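PDB 4YXQ: polyketide biosynthesis 3-hydroxy-3-methylglutaryl-ACP synthase PksG from Bacillus subtilis, which catalyses the aldol condensation of acetyl-AcpK with a carrier-bound beta-ketothioester intermediate during synthesis of the antibiotic bacillaene. Local coordinates for residues V44-E49 with E368-G373; A16-M21 with K40-A45; T381-L386 with E408-H413. All coordinates share one frame; numbering follows the deposited sequence.

Interaction 1 (V44-E49 with E368-G373); sequences VALPYE and ELLFKG
The chain at Val44-Pro47 runs past one side of the helical segment 368-373, with the CA atoms of Leu46 and Leu370 6.5 Å apart. Leu370 carries most of the contact. Its CG lies anti to the backbone N (chi1 -174°), which sends the branched end across to the loop. Leu370 CD1 meets Val44 CG1 at 3.6 Å and Leu46 CD1 at 3.5 Å. The Leu46 side chain comes in at about a right angle. The other branch, Leu370 CD2, rests on the carbonyl oxygen of Ala45 at 3.6 Å. The contact is apolar packing between the loop that follows strand 41-44 and helix 364-373, so it joins the N-terminal and C-terminal family regions of an HMG-CoA synthase, a member of the thiolase-like superfamily. Pro47 meets the helix further on, at Gly373. Pro47 CG reaches the backbone there, 4.0 Å from Gly373 C. Leu46 to Glu49 form a type I beta turn, closed by Glu49 N to Leu46 O at 2.9 Å. Glu49 also folds back: its OE2 accepts the N-H of Leu46 (N to OE2 2.9 Å) through its anti lone pair, and the bond is nearly straight (170°). Arg147 binds the carbonyl oxygens of both Leu46 and Glu49, and Thr15 binds Glu49 OE1.

Interaction 2 (A16-M21 with K40-A45); sequences AYLDVM and KEKAVA
Tyr17 places its CG between the backbone N and the carbonyl carbon (chi1 75°), while Glu41 turns its CG beside its own N (chi1 -66°) and then extends; together these bring Glu41 obliquely to CD1 and CE1 of the ring. Glu41 CG is 3.8 Å from Tyr17 CD1, and ring and carboxylate planes are 47° apart. Leu18 and Lys42 point to the other face of the sheet and lie side by side, Leu18 CD1 to Lys42 CG at 4.0 Å. The aliphatic part of Lys42 does this packing; its NZ goes on to the carbonyl oxygens of Glu165 and Ala168, while Glu41 OE1 forms salt bridges with Arg293 and Arg359. The strands are antiparallel. Leu18 and Lys42 form a hydrogen-bonded pair: Leu18 N to Lys42 O and Lys42 N to Leu18 O are both 2.9 Å. Val20 N adds a nearly straight bond to Lys40 O at 2.9 Å, and Val20 CG2 packs on the Glu41 backbone. Asp19 ends its strand as the N-cap of helix 20-26, with OD2 bound to Glu22 N. Strand 16-19 is the middle strand of a small mixed sheet, between 41-44 and 360-361, and helix 364-373 packs against Leu18 through Tyr367.

Interaction 3 (T381-L386 with E408-H413); sequences TRNVKL and EISEFH
Arg382 lies across one face of the Phe412 ring. Arg382 CG sits over that face, 3.7 Å from the centroid of the Phe412 ring, in a CH-pi contact. The chain is extended from CG to NE, and this brings the guanidinium to the CZ-CE2 side of the ring, with Phe412 CE2 over the centre of one guanidinium face; the two planes are 56° apart. The surrounding motif is the end of a small antiparallel sheet. Strand 384-385 is an edge strand beside 403-410, and Ser410-His413 form the type I' turn of the hairpin from 403-410 to 413-419. Val384 and Ile409 are a hydrogen-bonded pair, and Val384 CG1 touches Ile409 CG1 at 3.8 Å. Beyond the pair, Arg382 O accepts the N-H of Phe412 (N to O 2.9 Å) on a lone pair in the carbonyl plane. Three atoms of Glu411, in the turn, are bonded: OE1, OE2 and the backbone N. Glu411 OE1 forms a salt bridge with Arg382 NE at 3.0 Å, met on the syn side but bent (140°). Glu411 N donates to Asn383 OD1 at 3.0 Å. The same amide also donates through ND2. At the other end of the contact, Lys385 NZ makes a weak salt bridge to Glu408 OE2. On the turn side, Phe412 packs on Pro204 of the second subunit, and His413 NE2 bonds to Glu197 of that subunit. Asn383 ND2 meets Glu411 OE2 at 3.0 Å, with the oxygen in the amide plane but the nitrogen 46° out of the carboxylate plane.

Interactions 1 and 2 are continuous: they share Val44 and Ala45, and their centres are 12 Å apart. Val44 belongs to both contacts, with Leu18 as its partner in interaction 2, and Leu46 CD2 touches Ala16 CB at 3.7 Å. Interaction 1 also reaches interaction 3, whose centre is 16 Å away. Pro47 O meets Leu386 CD2 at 3.5 Å. Helix 364-373 of interaction 1 leads on to strand 384-385 of interaction 3. Interactions 2 and 3 do not touch; their nearest atoms are about 9 Å apart. The 44-49 loop bridges them, touching both Ala16 and Leu386. All three lie away from the probable catalytic residues Glu82, Cys114 and His250. Interaction 3 alone meets the second subunit.

Interaction 1 (V44-E49 with E368-G373)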
ATOM      1  N   VAL A  44      -4.554  24.419  -0.225  1.00 26.09           N
ATOM      2  CA  VAL A  44      -5.294  24.066   0.985  1.00 25.02           C
ATOM      3  C   VAL A  44      -6.556  23.304   0.593  1.00 24.85           C
ATOM      4  O   VAL A  44      -7.441  23.845  -0.084  1.00 26.49           O
ATOM      5  CB  VAL A  44      -5.748  25.328   1.724  1.00 26.32           C
ATOM      6  CG1 VAL A  44      -6.355  24.980   3.077  1.00 28.62           C
ATOM      7  CG2 VAL A  44      -4.583  26.273   1.900  1.00 28.89           C
ATOM      8  N   ALA A  45      -6.698  22.097   1.096  1.00 22.72           N
ATOM      9  CA  ALA A  45      -7.913  21.365   0.875  1.00 22.78           C
ATOM     10  C   ALA A  45      -9.066  22.028   1.635  1.00 23.02           C
ATOM     11  O   ALA A  45      -8.970  22.261   2.833  1.00 24.15           O
ATOM     12  CB  ALA A  45      -7.750  19.922   1.316  1.00 22.57           C
ATOM     13  N   LEU A  46     -10.159  22.295   0.926  1.00 22.28           N
ATOM     14  CA  LEU A  46     -11.389  22.714   1.550  1.00 23.35           C
ATOM     15  C   LEU A  46     -12.052  21.508   2.258  1.00 23.57           C
ATOM     16  O   LEU A  46     -11.730  20.368   1.978  1.00 22.91           O
ATOM     17  CB  LEU A  46     -12.361  23.277   0.509  1.00 25.44           C
ATOM     18  CG  LEU A  46     -12.234  24.675  -0.103  1.00 27.05           C
ATOM     19  CD1 LEU A  46     -11.930  25.741   0.929  1.00 27.75           C
ATOM     20  CD2 LEU A  46     -11.195  24.698  -1.185  1.00 28.97           C
ATOM     21  N   PRO A  47     -13.002  21.761   3.166  1.00 22.99           N
ATOM     22  CA  PRO A  47     -13.621  20.651   3.865  1.00 21.93           C
ATOM     23  C   PRO A  47     -14.458  19.772   2.950  1.00 22.13           C
ATOM     24  O   PRO A  47     -14.672  18.595   3.240  1.00 20.84           O
ATOM     25  CB  PRO A  47     -14.531  21.339   4.883  1.00 23.73           C
ATOM     26  CG  PRO A  47     -13.913  22.676   5.062  1.00 25.09           C
ATOM     27  CD  PRO A  47     -13.424  23.064   3.703  1.00 22.99           C
ATOM     28  N   TYR A  48     -14.945  20.336   1.848  1.00 22.04           N
ATOM     29  CA  TYR A  48     -15.627  19.543   0.832  1.00 22.42           C
ATOM     30  C   TYR A  48     -14.640  18.925  -0.192  1.00 23.28           C
ATOM     31  O   TYR A  48     -15.032  18.599  -1.307  1.00 24.22           O
ATOM     32  CB  TYR A  48     -16.733  20.347   0.132  1.00 23.29           C
ATOM     33  CG  TYR A  48     -16.388  21.776  -0.265  1.00 24.48           C
ATOM     34  CD1 TYR A  48     -16.752  22.854   0.537  1.00 23.35           C
ATOM     35  CD2 TYR A  48     -15.713  22.041  -1.460  1.00 24.55           C
ATOM     36  CE1 TYR A  48     -16.443  24.148   0.173  1.00 24.55           C
ATOM     37  CE2 TYR A  48     -15.399  23.338  -1.821  1.00 25.44           C
ATOM     38  CZ  TYR A  48     -15.774  24.381  -1.008  1.00 25.26           C
ATOM     39  OH  TYR A  48     -15.476  25.669  -1.394  1.00 29.96           O
ATOM     40  N   GLU A  49     -13.389  18.729   0.220  1.00 22.02           N
ATOM     41  CA  GLU A  49     -12.395  18.098  -0.614  1.00 22.06           C
ATOM     42  C   GLU A  49     -11.680  17.042   0.229  1.00 20.30           C
ATOM     43  O   GLU A  49     -11.541  17.195   1.409  1.00 19.15           O
ATOM     44  CB  GLU A  49     -11.375  19.136  -1.106  1.00 21.81           C
ATOM     45  CG  GLU A  49     -11.880  20.160  -2.102  1.00 22.78           C
ATOM     46  CD  GLU A  49     -10.737  20.991  -2.706  1.00 23.95           C
ATOM     47  OE1 GLU A  49     -10.507  20.934  -3.943  1.00 23.76           O
ATOM     48  OE2 GLU A  49     -10.052  21.697  -1.932  1.00 23.18           O
ATOM     49  N   GLU A 368      -9.455  31.212   8.095  1.00 41.06           N
ATOM     50  CA  GLU A 368      -9.963  30.865   9.424  1.00 44.54           C
ATOM     51  C   GLU A 368     -11.300  30.104   9.372  1.00 42.18           C
ATOM     52  O   GLU A 368     -11.508  29.193  10.163  1.00 44.45           O
ATOM     53  CB  GLU A 368     -10.108  32.109  10.308  1.00 47.79           C
ATOM     54  CG  GLU A 368      -9.969  31.808  11.789  1.00 49.78           C
ATOM     55  CD  GLU A 368      -8.554  31.426  12.162  1.00 56.11           C
ATOM     56  OE1 GLU A 368      -7.635  32.250  11.958  1.00 62.42           O
ATOM     57  OE2 GLU A 368      -8.340  30.291  12.637  1.00 59.14           O
ATOM     58  N   LEU A 369     -12.194  30.486   8.466  1.00 38.43           N
ATOM     59  CA  LEU A 369     -13.471  29.785   8.309  1.00 38.98           C
ATOM     60  C   LEU A 369     -13.253  28.337   7.884  1.00 37.76           C
ATOM     61  O   LEU A 369     -14.009  27.446   8.264  1.00 35.59           O
ATOM     62  CB  LEU A 369     -14.354  30.473   7.260  1.00 39.53           C
ATOM     63  CG  LEU A 369     -15.256  31.620   7.727  1.00 45.00           C
ATOM     64  CD1 LEU A 369     -15.770  32.419   6.530  1.00 44.72           C
ATOM     65  CD2 LEU A 369     -16.417  31.103   8.584  1.00 45.71           C
ATOM     66  N   LEU A 370     -12.228  28.140   7.060  1.00 35.38           N
ATOM     67  CA  LEU A 370     -11.853  26.849   6.518  1.00 35.99           C
ATOM     68  C   LEU A 370     -11.267  25.987   7.629  1.00 38.95           C
ATOM     69  O   LEU A 370     -11.645  24.841   7.811  1.00 38.57           O
ATOM     70  CB  LEU A 370     -10.822  27.062   5.403  1.00 34.72           C
ATOM     71  CG  LEU A 370     -10.317  25.909   4.535  1.00 34.61           C
ATOM     72  CD1 LEU A 370      -9.588  26.517   3.354  1.00 36.11           C
ATOM     73  CD2 LEU A 370      -9.411  24.932   5.273  1.00 33.05           C
ATOM     74  N   PHE A 371     -10.319  26.555   8.351  1.00 44.47           N
ATOM     75  CA  PHE A 371      -9.658  25.878   9.449  1.00 47.69           C
ATOM     76  C   PHE A 371     -10.659  25.392  10.505  1.00 48.26           C
ATOM     77  O   PHE A 371     -10.604  24.239  10.935  1.00 50.50           O
ATOM     78  CB  PHE A 371      -8.615  26.832  10.051  1.00 50.26           C
ATOM     79  CG  PHE A 371      -7.783  26.226  11.141  1.00 51.37           C
ATOM     80  CD1 PHE A 371      -6.513  25.727  10.860  1.00 49.33           C
ATOM     81  CD2 PHE A 371      -8.271  26.147  12.452  1.00 51.18           C
ATOM     82  CE1 PHE A 371      -5.745  25.167  11.864  1.00 48.12           C
ATOM     83  CE2 PHE A 371      -7.511  25.578  13.460  1.00 51.71           C
ATOM     84  CZ  PHE A 371      -6.238  25.092  13.163  1.00 52.24           C
ATOM     85  N   LYS A 372     -11.561  26.265  10.926  1.00 50.04           N
ATOM     86  CA  LYS A 372     -12.581  25.903  11.920  1.00 52.62           C
ATOM     87  C   LYS A 372     -13.586  24.918  11.349  1.00 47.87           C
ATOM     88  O   LYS A 372     -14.215  24.168  12.099  1.00 46.94           O
ATOM     89  CB  LYS A 372     -13.293  27.156  12.448  1.00 63.91           C
ATOM     90  CG  LYS A 372     -12.313  28.231  12.940  1.00 75.19           C
ATOM     91  CD  LYS A 372     -12.807  29.058  14.128  1.00 82.90           C
ATOM     92  CE  LYS A 372     -11.645  29.788  14.805  1.00 85.05           C
ATOM     93  NZ  LYS A 372     -11.923  29.978  16.252  1.00 89.53           N
ATOM     94  N   GLY A 373     -13.726  24.920  10.020  1.00 43.56           N
ATOM     95  CA  GLY A 373     -14.591  23.972   9.319  1.00 43.11           C
ATOM     96  C   GLY A 373     -13.963  22.600   9.046  1.00 40.99           C
ATOM     97  O   GLY A 373     -14.675  21.616   8.883  1.00 37.02           O
TER

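Interaction 2 (A16-M21 with K40-A45)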
ATOM      1  N   ALA A  16      -8.149  25.973  -3.933  1.00 20.81           N
ATOM      2  CA  ALA A  16      -7.801  27.185  -3.212  1.00 20.62           C
ATOM      3  C   ALA A  16      -6.416  27.067  -2.640  1.00 21.65           C
ATOM      4  O   ALA A  16      -5.935  25.976  -2.370  1.00 18.69           O
ATOM      5  CB  ALA A  16      -8.782  27.422  -2.082  1.00 19.80           C
ATOM      6  N   TYR A  17      -5.792  28.229  -2.443  1.00 24.90           N
ATOM      7  CA  TYR A  17      -4.419  28.353  -1.967  1.00 23.97           C
ATOM      8  C   TYR A  17      -4.269  29.639  -1.198  1.00 25.16           C
ATOM      9  O   TYR A  17      -5.094  30.538  -1.305  1.00 26.79           O
ATOM     10  CB  TYR A  17      -3.447  28.384  -3.149  1.00 25.13           C
ATOM     11  CG  TYR A  17      -3.419  29.690  -3.927  1.00 25.00           C
ATOM     12  CD1 TYR A  17      -2.472  30.641  -3.666  1.00 24.89           C
ATOM     13  CD2 TYR A  17      -4.330  29.938  -4.945  1.00 25.53           C
ATOM     14  CE1 TYR A  17      -2.441  31.821  -4.382  1.00 25.52           C
ATOM     15  CE2 TYR A  17      -4.316  31.111  -5.658  1.00 25.58           C
ATOM     16  CZ  TYR A  17      -3.355  32.048  -5.372  1.00 26.28           C
ATOM     17  OH  TYR A  17      -3.353  33.235  -6.068  1.00 28.60           O
ATOM     18  N   LEU A  18      -3.206  29.737  -0.418  1.00 26.47           N
ATOM     19  CA  LEU A  18      -2.890  30.990   0.236  1.00 26.03           C
ATOM     20  C   LEU A  18      -1.420  31.307   0.102  1.00 27.02           C
ATOM     21  O   LEU A  18      -0.615  30.471  -0.337  1.00 23.32           O
ATOM     22  CB  LEU A  18      -3.329  30.983   1.706  1.00 26.51           C
ATOM     23  CG  LEU A  18      -2.788  29.893   2.629  1.00 26.47           C
ATOM     24  CD1 LEU A  18      -1.385  30.220   3.129  1.00 26.03           C
ATOM     25  CD2 LEU A  18      -3.743  29.709   3.802  1.00 25.50           C
ATOM     26  N   ASP A  19      -1.093  32.539   0.485  1.00 28.16           N
ATOM     27  CA  ASP A  19       0.252  33.062   0.391  1.00 29.10           C
ATOM     28  C   ASP A  19       0.995  32.670   1.663  1.00 29.00           C
ATOM     29  O   ASP A  19       0.616  33.062   2.763  1.00 31.85           O
ATOM     30  CB  ASP A  19       0.187  34.579   0.229  1.00 31.87           C
ATOM     31  CG  ASP A  19       1.558  35.217   0.090  1.00 35.66           C
ATOM     32  OD1 ASP A  19       1.892  35.638  -1.038  1.00 43.72           O
ATOM     33  OD2 ASP A  19       2.300  35.315   1.090  1.00 34.03           O
ATOM     34  N   VAL A  20       2.086  31.953   1.518  1.00 27.75           N
ATOM     35  CA  VAL A  20       2.710  31.374   2.667  1.00 29.77           C
ATOM     36  C   VAL A  20       3.213  32.409   3.663  1.00 32.07           C
ATOM     37  O   VAL A  20       3.040  32.240   4.876  1.00 30.93           O
ATOM     38  CB  VAL A  20       3.904  30.473   2.262  1.00 31.34           C
ATOM     39  CG1 VAL A  20       4.657  29.966   3.482  1.00 31.75           C
ATOM     40  CG2 VAL A  20       3.467  29.328   1.373  1.00 30.85           C
ATOM     41  N   MET A  21       3.800  33.495   3.167  1.00 33.02           N
ATOM     42  CA  MET A  21       4.404  34.499   4.056  1.00 35.24           C
ATOM     43  C   MET A  21       3.313  35.220   4.841  1.00 34.42           C
ATOM     44  O   MET A  21       3.490  35.550   6.013  1.00 34.95           O
ATOM     45  CB  MET A  21       5.248  35.524   3.271  1.00 37.34           C
ATOM     46  CG  MET A  21       6.579  35.033   2.724  1.00 40.40           C
ATOM     47  SD  MET A  21       7.485  34.064   3.961  1.00 47.34           S
ATOM     48  CE  MET A  21       7.557  35.251   5.298  1.00 48.02           C
ATOM     49  N   LYS A  40       6.288  30.073  -1.688  1.00 36.37           N
ATOM     50  CA  LYS A  40       5.465  31.214  -2.038  1.00 38.56           C
ATOM     51  C   LYS A  40       3.994  30.959  -1.725  1.00 34.52           C
ATOM     52  O   LYS A  40       3.349  31.768  -1.072  1.00 31.27           O
ATOM     53  CB  LYS A  40       5.668  31.602  -3.518  1.00 46.61           C
ATOM     54  CG  LYS A  40       5.234  33.039  -3.831  1.00 57.75           C
ATOM     55  CD  LYS A  40       5.301  33.389  -5.318  1.00 64.88           C
ATOM     56  CE  LYS A  40       6.738  33.376  -5.847  1.00 71.91           C
ATOM     57  NZ  LYS A  40       7.162  32.057  -6.427  1.00 73.65           N
ATOM     58  N   GLU A  41       3.462  29.859  -2.239  1.00 31.67           N
ATOM     59  CA  GLU A  41       2.047  29.558  -2.086  1.00 32.96           C
ATOM     60  C   GLU A  41       1.886  28.176  -1.504  1.00 30.91           C
ATOM     61  O   GLU A  41       2.684  27.300  -1.768  1.00 33.27           O
ATOM     62  CB  GLU A  41       1.317  29.624  -3.444  1.00 31.85           C
ATOM     63  CG  GLU A  41       1.246  31.006  -4.079  1.00 31.90           C
ATOM     64  CD  GLU A  41       1.006  30.969  -5.593  1.00 35.06           C
ATOM     65  OE1 GLU A  41       0.990  29.873  -6.199  1.00 35.27           O
ATOM     66  OE2 GLU A  41       0.813  32.045  -6.201  1.00 38.19           O
ATOM     67  N   LYS A  42       0.829  27.971  -0.736  1.00 32.24           N
ATOM     68  CA  LYS A  42       0.457  26.633  -0.370  1.00 30.97           C
ATOM     69  C   LYS A  42      -0.995  26.379  -0.709  1.00 30.55           C
ATOM     70  O   LYS A  42      -1.858  27.207  -0.438  1.00 31.84           O
ATOM     71  CB  LYS A  42       0.722  26.390   1.087  1.00 30.21           C
ATOM     72  CG  LYS A  42      -0.469  26.517   1.989  1.00 32.04           C
ATOM     73  CD  LYS A  42      -0.072  26.078   3.372  1.00 30.61           C
ATOM     74  CE  LYS A  42      -1.274  25.998   4.274  1.00 30.93           C
ATOM     75  NZ  LYS A  42      -1.168  24.803   5.153  1.00 32.99           N
ATOM     76  N   ALA A  43      -1.248  25.233  -1.331  1.00 29.76           N
ATOM     77  CA  ALA A  43      -2.615  24.797  -1.600  1.00 27.75           C
ATOM     78  C   ALA A  43      -3.235  24.299  -0.321  1.00 26.08           C
ATOM     79  O   ALA A  43      -2.544  23.793   0.550  1.00 27.04           O
ATOM     80  CB  ALA A  43      -2.637  23.714  -2.678  1.00 27.64           C
ATOM     81  N   VAL A  44      -4.554  24.419  -0.225  1.00 26.09           N
ATOM     82  CA  VAL A  44      -5.294  24.066   0.985  1.00 25.02           C
ATOM     83  C   VAL A  44      -6.556  23.304   0.593  1.00 24.85           C
ATOM     84  O   VAL A  44      -7.441  23.845  -0.084  1.00 26.49           O
ATOM     85  CB  VAL A  44      -5.748  25.328   1.724  1.00 26.32           C
ATOM     86  CG1 VAL A  44      -6.355  24.980   3.077  1.00 28.62           C
ATOM     87  CG2 VAL A  44      -4.583  26.273   1.900  1.00 28.89           C
ATOM     88  N   ALA A  45      -6.698  22.097   1.096  1.00 22.72           N
ATOM     89  CA  ALA A  45      -7.913  21.365   0.875  1.00 22.78           C
ATOM     90  C   ALA A  45      -9.066  22.028   1.635  1.00 23.02           C
ATOM     91  O   ALA A  45      -8.970  22.261   2.833  1.00 24.15           O
ATOM     92  CB  ALA A  45      -7.750  19.922   1.316  1.00 22.57           C
TER
HETATM   93  O   HOH W   1      -8.138  23.381  -2.582  1.00 14.96           O

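Interaction 3 (T381-L386 with E408-H413)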
ATOM      1  N   THR A 381     -15.085  10.734  11.296  1.00 30.82           N
ATOM      2  CA  THR A 381     -16.397  11.290  11.048  1.00 29.69           C
ATOM      3  C   THR A 381     -17.355  10.294  10.414  1.00 30.45           C
ATOM      4  O   THR A 381     -17.069   9.710   9.387  1.00 26.90           O
ATOM      5  CB  THR A 381     -16.347  12.538  10.153  1.00 28.64           C
ATOM      6  OG1 THR A 381     -15.442  13.481  10.727  1.00 25.48           O
ATOM      7  CG2 THR A 381     -17.726  13.162  10.048  1.00 29.34           C
ATOM      8  N   ARG A 382     -18.512  10.160  11.056  1.00 31.34           N
ATOM      9  CA  ARG A 382     -19.530   9.193  10.680  1.00 30.88           C
ATOM     10  C   ARG A 382     -20.624   9.804   9.813  1.00 26.58           C
ATOM     11  O   ARG A 382     -20.969   9.237   8.774  1.00 22.85           O
ATOM     12  CB  ARG A 382     -20.152   8.654  11.959  1.00 32.76           C
ATOM     13  CG  ARG A 382     -21.177   7.570  11.756  1.00 34.51           C
ATOM     14  CD  ARG A 382     -21.843   7.272  13.084  1.00 35.91           C
ATOM     15  NE  ARG A 382     -22.323   5.899  13.122  1.00 38.40           N
ATOM     16  CZ  ARG A 382     -21.757   4.907  13.797  1.00 38.93           C
ATOM     17  NH1 ARG A 382     -20.672   5.086  14.540  1.00 39.42           N
ATOM     18  NH2 ARG A 382     -22.312   3.713  13.744  1.00 43.73           N
ATOM     19  N   ASN A 383     -21.182  10.933  10.272  1.00 23.88           N
ATOM     20  CA  ASN A 383     -22.214  11.652   9.515  1.00 24.40           C
ATOM     21  C   ASN A 383     -21.948  13.135   9.368  1.00 25.72           C
ATOM     22  O   ASN A 383     -21.778  13.835  10.356  1.00 26.45           O
ATOM     23  CB  ASN A 383     -23.573  11.469  10.159  1.00 22.79           C
ATOM     24  CG  ASN A 383     -24.117  10.089   9.954  1.00 21.83           C
ATOM     25  OD1 ASN A 383     -24.415   9.694   8.824  1.00 21.71           O
ATOM     26  ND2 ASN A 383     -24.266   9.335  11.040  1.00 21.96           N
ATOM     27  N   VAL A 384     -21.914  13.616   8.128  1.00 27.32           N
ATOM     28  CA  VAL A 384     -21.809  15.042   7.896  1.00 28.37           C
ATOM     29  C   VAL A 384     -22.296  15.426   6.512  1.00 28.66           C
ATOM     30  O   VAL A 384     -22.116  14.684   5.566  1.00 29.45           O
ATOM     31  CB  VAL A 384     -20.365  15.530   8.128  1.00 31.47           C
ATOM     32  CG1 VAL A 384     -19.409  14.960   7.069  1.00 29.75           C
ATOM     33  CG2 VAL A 384     -20.311  17.058   8.188  1.00 30.59           C
ATOM     34  N   LYS A 385     -22.924  16.601   6.435  1.00 32.44           N
ATOM     35  CA  LYS A 385     -23.364  17.239   5.195  1.00 33.69           C
ATOM     36  C   LYS A 385     -22.542  18.491   4.994  1.00 33.19           C
ATOM     37  O   LYS A 385     -22.476  19.342   5.871  1.00 29.39           O
ATOM     38  CB  LYS A 385     -24.818  17.670   5.293  1.00 39.46           C
ATOM     39  CG  LYS A 385     -25.818  16.601   4.920  1.00 47.42           C
ATOM     40  CD  LYS A 385     -27.017  16.563   5.881  1.00 53.08           C
ATOM     41  CE  LYS A 385     -28.253  15.963   5.219  1.00 58.71           C
ATOM     42  NZ  LYS A 385     -27.956  14.807   4.316  1.00 60.08           N
ATOM     43  N   LEU A 386     -21.965  18.624   3.814  1.00 33.62           N
ATOM     44  CA  LEU A 386     -21.108  19.742   3.523  1.00 33.14           C
ATOM     45  C   LEU A 386     -21.838  20.870   2.846  1.00 35.42           C
ATOM     46  O   LEU A 386     -22.743  20.652   2.031  1.00 37.79           O
ATOM     47  CB  LEU A 386     -19.928  19.254   2.675  1.00 33.90           C
ATOM     48  CG  LEU A 386     -18.994  18.488   3.612  1.00 32.61           C
ATOM     49  CD1 LEU A 386     -18.425  17.237   2.974  1.00 33.03           C
ATOM     50  CD2 LEU A 386     -17.913  19.412   4.107  1.00 32.17           C
ATOM     51  N   GLU A 408     -21.184  14.464   1.059  1.00 30.81           N
ATOM     52  CA  GLU A 408     -21.572  14.025   2.402  1.00 31.29           C
ATOM     53  C   GLU A 408     -20.888  12.735   2.848  1.00 27.31           C
ATOM     54  O   GLU A 408     -20.434  11.945   2.029  1.00 24.28           O
ATOM     55  CB  GLU A 408     -23.121  13.965   2.507  1.00 34.20           C
ATOM     56  CG  GLU A 408     -23.790  12.599   2.660  1.00 38.60           C
ATOM     57  CD  GLU A 408     -25.239  12.683   3.157  1.00 39.85           C
ATOM     58  OE1 GLU A 408     -26.161  12.806   2.324  1.00 38.93           O
ATOM     59  OE2 GLU A 408     -25.453  12.615   4.391  1.00 48.45           O
ATOM     60  N   ILE A 409     -20.821  12.547   4.162  1.00 24.52           N
ATOM     61  CA  ILE A 409     -20.498  11.242   4.736  1.00 24.54           C
ATOM     62  C   ILE A 409     -21.738  10.744   5.471  1.00 23.38           C
ATOM     63  O   ILE A 409     -22.281  11.412   6.328  1.00 22.43           O
ATOM     64  CB  ILE A 409     -19.296  11.296   5.693  1.00 24.14           C
ATOM     65  CG1 ILE A 409     -18.117  12.005   4.996  1.00 24.14           C
ATOM     66  CG2 ILE A 409     -18.890   9.894   6.120  1.00 23.91           C
ATOM     67  CD1 ILE A 409     -16.905  12.216   5.866  1.00 23.24           C
ATOM     68  N   SER A 410     -22.178   9.556   5.087  1.00 24.07           N
ATOM     69  CA  SER A 410     -23.357   8.946   5.628  1.00 23.52           C
ATOM     70  C   SER A 410     -22.990   7.559   6.135  1.00 23.64           C
ATOM     71  O   SER A 410     -22.701   6.662   5.336  1.00 20.38           O
ATOM     72  CB  SER A 410     -24.424   8.823   4.531  1.00 25.45           C
ATOM     73  OG  SER A 410     -25.685   8.508   5.090  1.00 26.67           O
ATOM     74  N   GLU A 411     -23.072   7.374   7.456  1.00 23.34           N
ATOM     75  CA  GLU A 411     -22.654   6.133   8.072  1.00 24.17           C
ATOM     76  C   GLU A 411     -21.284   5.694   7.557  1.00 23.69           C
ATOM     77  O   GLU A 411     -21.094   4.556   7.151  1.00 24.64           O
ATOM     78  CB  GLU A 411     -23.713   5.031   7.866  1.00 24.48           C
ATOM     79  CG  GLU A 411     -24.946   5.186   8.750  1.00 24.77           C
ATOM     80  CD  GLU A 411     -24.576   5.429  10.205  1.00 25.84           C
ATOM     81  OE1 GLU A 411     -23.745   4.655  10.762  1.00 28.41           O
ATOM     82  OE2 GLU A 411     -25.078   6.417  10.781  1.00 25.04           O
ATOM     83  N   PHE A 412     -20.347   6.639   7.579  1.00 24.79           N
ATOM     84  CA  PHE A 412     -18.968   6.457   7.135  1.00 24.94           C
ATOM     85  C   PHE A 412     -18.761   6.337   5.618  1.00 24.79           C
ATOM     86  O   PHE A 412     -17.621   6.386   5.180  1.00 25.25           O
ATOM     87  CB  PHE A 412     -18.315   5.255   7.815  1.00 25.44           C
ATOM     88  CG  PHE A 412     -18.328   5.326   9.314  1.00 24.83           C
ATOM     89  CD1 PHE A 412     -17.536   6.258   9.983  1.00 24.94           C
ATOM     90  CD2 PHE A 412     -19.095   4.442  10.060  1.00 24.05           C
ATOM     91  CE1 PHE A 412     -17.539   6.324  11.374  1.00 23.71           C
ATOM     92  CE2 PHE A 412     -19.110   4.514  11.449  1.00 23.78           C
ATOM     93  CZ  PHE A 412     -18.324   5.446  12.106  1.00 22.66           C
ATOM     94  N   HIS A 413     -19.819   6.155   4.827  1.00 24.20           N
ATOM     95  CA  HIS A 413     -19.672   6.027   3.358  1.00 24.02           C
ATOM     96  C   HIS A 413     -19.685   7.412   2.738  1.00 23.77           C
ATOM     97  O   HIS A 413     -20.506   8.250   3.110  1.00 21.14           O
ATOM     98  CB  HIS A 413     -20.784   5.158   2.729  1.00 23.37           C
ATOM     99  CG  HIS A 413     -20.556   4.849   1.282  1.00 23.43           C
ATOM    100  ND1 HIS A 413     -21.198   5.530   0.264  1.00 24.74           N
ATOM    101  CD2 HIS A 413     -19.712   3.981   0.674  1.00 23.58           C
ATOM    102  CE1 HIS A 413     -20.785   5.076  -0.907  1.00 23.01           C
ATOM    103  NE2 HIS A 413     -19.877   4.140  -0.689  1.00 23.62           N
TER
HETATM  104  O   HOH W   2     -26.709   9.862   7.778  1.00 30.59           O